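Local coordinates for peptidase S9 prolyl oligopeptidase catalytic domain-containing protein (Pyrococcus horikoshii, PDB 4HXF) that cleaves peptides as an acylaminoacyl peptidase, a serine protease of the prolyl oligopeptidase family that assembles into a self-compartmentalizing hexamer, at the interface of chains A and B. Sequence-based numbering; all coordinates share one arbitrary frame. Chains: chain A/B, Putative uncharacterized protein PH0594.

The interface of chains A and B. Residues chain A 139-140, 146, 499-500; chain B 551-552, 555-556, 559.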
loop_
_atom_site.group_PDB
_atom_site.type_symbol
_atom_site.label_atom_id
_atom_site.label_comp_id
_atom_site.label_asym_id
_atom_site.label_seq_id
_atom_site.Cartn_x
_atom_site.Cartn_y
_atom_site.Cartn_z
ATOM N N ALA A 139 -25.371 12.374 27.387
ATOM C CA ALA A 139 -24.514 12.579 26.229
ATOM C C ALA A 139 -23.727 11.381 25.770
ATOM O O ALA A 139 -23.144 11.339 24.691
ATOM C CB ALA A 139 -23.533 13.713 26.566
ATOM N N TRP A 140 -23.713 10.355 26.612
ATOM C CA TRP A 140 -22.964 9.107 26.348
ATOM C C TRP A 140 -23.547 7.932 27.063
ATOM O O TRP A 140 -24.419 8.073 27.943
ATOM C CB TRP A 140 -21.477 9.368 26.702
ATOM C CG TRP A 140 -21.161 9.694 28.174
ATOM C CD1 TRP A 140 -21.975 9.667 29.242
ATOM C CD2 TRP A 140 -19.857 10.145 28.608
ATOM N NE1 TRP A 140 -21.278 10.107 30.404
ATOM C CE2 TRP A 140 -19.943 10.381 30.053
ATOM C CE3 TRP A 140 -18.637 10.358 27.951
ATOM C CZ2 TRP A 140 -18.820 10.807 30.785
ATOM C CZ3 TRP A 140 -17.557 10.809 28.676
ATOM C CH2 TRP A 140 -17.649 10.993 30.062
ATOM N N PHE A 146 -20.342 8.202 22.734
ATOM C CA PHE A 146 -21.111 9.470 22.744
ATOM C C PHE A 146 -22.329 9.281 21.853
ATOM O O PHE A 146 -22.216 8.799 20.702
ATOM C CB PHE A 146 -20.312 10.682 22.294
ATOM C CG PHE A 146 -19.279 11.107 23.262
ATOM C CD1 PHE A 146 -17.992 10.557 23.237
ATOM C CD2 PHE A 146 -19.598 11.998 24.276
ATOM C CE1 PHE A 146 -16.999 10.973 24.121
ATOM C CE2 PHE A 146 -18.627 12.381 25.197
ATOM C CZ PHE A 146 -17.297 11.914 25.090
ATOM N N ALA A 499 -24.069 13.456 38.092
ATOM C CA ALA A 499 -24.024 14.450 37.061
ATOM C C ALA A 499 -23.197 14.106 35.800
ATOM O O ALA A 499 -23.474 14.699 34.780
ATOM C CB ALA A 499 -23.524 15.813 37.647
ATOM N N PHE A 500 -22.258 13.191 35.919
ATOM C CA PHE A 500 -21.376 12.802 34.815
ATOM C C PHE A 500 -21.641 11.485 34.169
ATOM O O PHE A 500 -21.355 11.329 32.973
ATOM C CB PHE A 500 -19.949 12.898 35.370
ATOM C CG PHE A 500 -18.820 13.023 34.329
ATOM C CD1 PHE A 500 -18.936 13.778 33.186
ATOM C CD2 PHE A 500 -17.548 12.515 34.659
ATOM C CE1 PHE A 500 -17.840 13.919 32.340
ATOM C CE2 PHE A 500 -16.455 12.687 33.817
ATOM C CZ PHE A 500 -16.616 13.332 32.609
ATOM N N LEU B 551 -13.448 17.463 31.154
ATOM C CA LEU B 551 -14.826 17.340 30.553
ATOM C C LEU B 551 -15.973 17.486 31.516
ATOM O O LEU B 551 -17.005 18.045 31.158
ATOM C CB LEU B 551 -14.891 16.066 29.767
ATOM C CG LEU B 551 -16.272 15.883 29.018
ATOM C CD1 LEU B 551 -16.571 16.964 27.953
ATOM C CD2 LEU B 551 -16.295 14.420 28.409
ATOM N N ASP B 552 -15.841 16.923 32.719
ATOM C CA ASP B 552 -16.863 16.951 33.740
ATOM C C ASP B 552 -17.364 18.383 33.967
ATOM O O ASP B 552 -18.541 18.637 34.210
ATOM C CB ASP B 552 -16.441 16.294 35.060
ATOM C CG ASP B 552 -15.340 17.042 35.750
ATOM O OD1 ASP B 552 -15.534 17.325 36.936
ATOM O OD2 ASP B 552 -14.289 17.320 35.085
ATOM N N LEU B 555 -19.736 18.841 31.049
ATOM C CA LEU B 555 -20.792 17.815 30.862
ATOM C C LEU B 555 -21.695 17.698 32.096
ATOM O O LEU B 555 -22.940 17.502 31.999
ATOM C CB LEU B 555 -20.181 16.495 30.428
ATOM C CG LEU B 555 -21.178 15.348 30.145
ATOM C CD1 LEU B 555 -22.218 15.847 29.098
ATOM C CD2 LEU B 555 -20.457 14.053 29.623
ATOM N N MET B 556 -21.140 17.864 33.293
ATOM C CA MET B 556 -21.974 17.820 34.502
ATOM C C MET B 556 -22.977 18.949 34.471
ATOM O O MET B 556 -24.107 18.740 34.826
ATOM C CB MET B 556 -21.168 17.785 35.815
ATOM C CG MET B 556 -20.312 16.607 36.028
ATOM S SD MET B 556 -19.608 16.563 37.711
ATOM C CE MET B 556 -18.710 18.086 37.787
ATOM N N HIS B 559 -25.662 18.113 31.865
ATOM C CA HIS B 559 -26.660 17.143 32.321
ATOM C C HIS B 559 -27.635 17.660 33.384
ATOM O O HIS B 559 -28.837 17.377 33.376
ATOM C CB HIS B 559 -25.993 15.868 32.873
ATOM C CG HIS B 559 -25.378 14.978 31.856
ATOM N ND1 HIS B 559 -24.423 14.039 32.158
ATOM C CD2 HIS B 559 -25.739 14.729 30.489
ATOM C CE1 HIS B 559 -24.186 13.263 31.002
ATOM N NE2 HIS B 559 -25.003 13.692 30.033
#
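B:His559 bridges two separate stretches of chain A through both of its ring nitrogens, within the two-fold symmetric interface of this hexameric S9 prolyl oligopeptidase-family enzyme. It projects from helix 552-563 of the alpha/beta-hydrolase domain of chain B. That helix faces the end of helix 494-500 of chain A and the residues around strand 140-141.

The imidazole NE2 accepts a hydrogen bond from the backbone N of A:Ala139 at 3.0 Å, fairly straight (158° at H) and in the ring plane. Through its other nitrogen, ND1, the ring donates to the carbonyl O of A:Ala499 at 2.9 Å; A:Ala499 O lies in the imidazole plane, whereas ND1 sits 37° out of the carbonyl plane, off its lone pairs. With one nitrogen accepting and the other donating, the pair of bonds fixes the rotation of the imidazole and would suit a neutral ring protonated on ND1. B:Leu555 CD1, of the same helix, lies above one face of this ring, offset toward the rim. Within chain A, the indole NE1 of A:Trp140 donates to the carbonyl O of A:Phe500 at 2.8 Å, tying the strand to the helix end, which probably helps hold the indole with CZ2 over a face of the A:Phe500 ring.

Apolar contacts surround these bonds. The CG of B:Leu555 stands anti to its backbone N (chi1 -178°), and its two methyls diverge: CD1 meets A:Ala139 CB at 3.6 Å, while CD2 lies over a face of the A:Trp140 six-membered ring, 3.9 Å from its centroid. B:Leu551 comes tip to tip with the same indole, CD2 against CZ3. On the A:Phe500 ring, A:Trp140 CZ2 is offset toward the rim, and B:Asp552 CB lies over the centre of the opposite face, 3.7 Å from the ring centroid; B:Leu555 CB lies at its edge. Beyond it, B:Met556 CB packs on A:Ala499 CB at 3.6 Å, and its CG also reaches A:Phe500 CB.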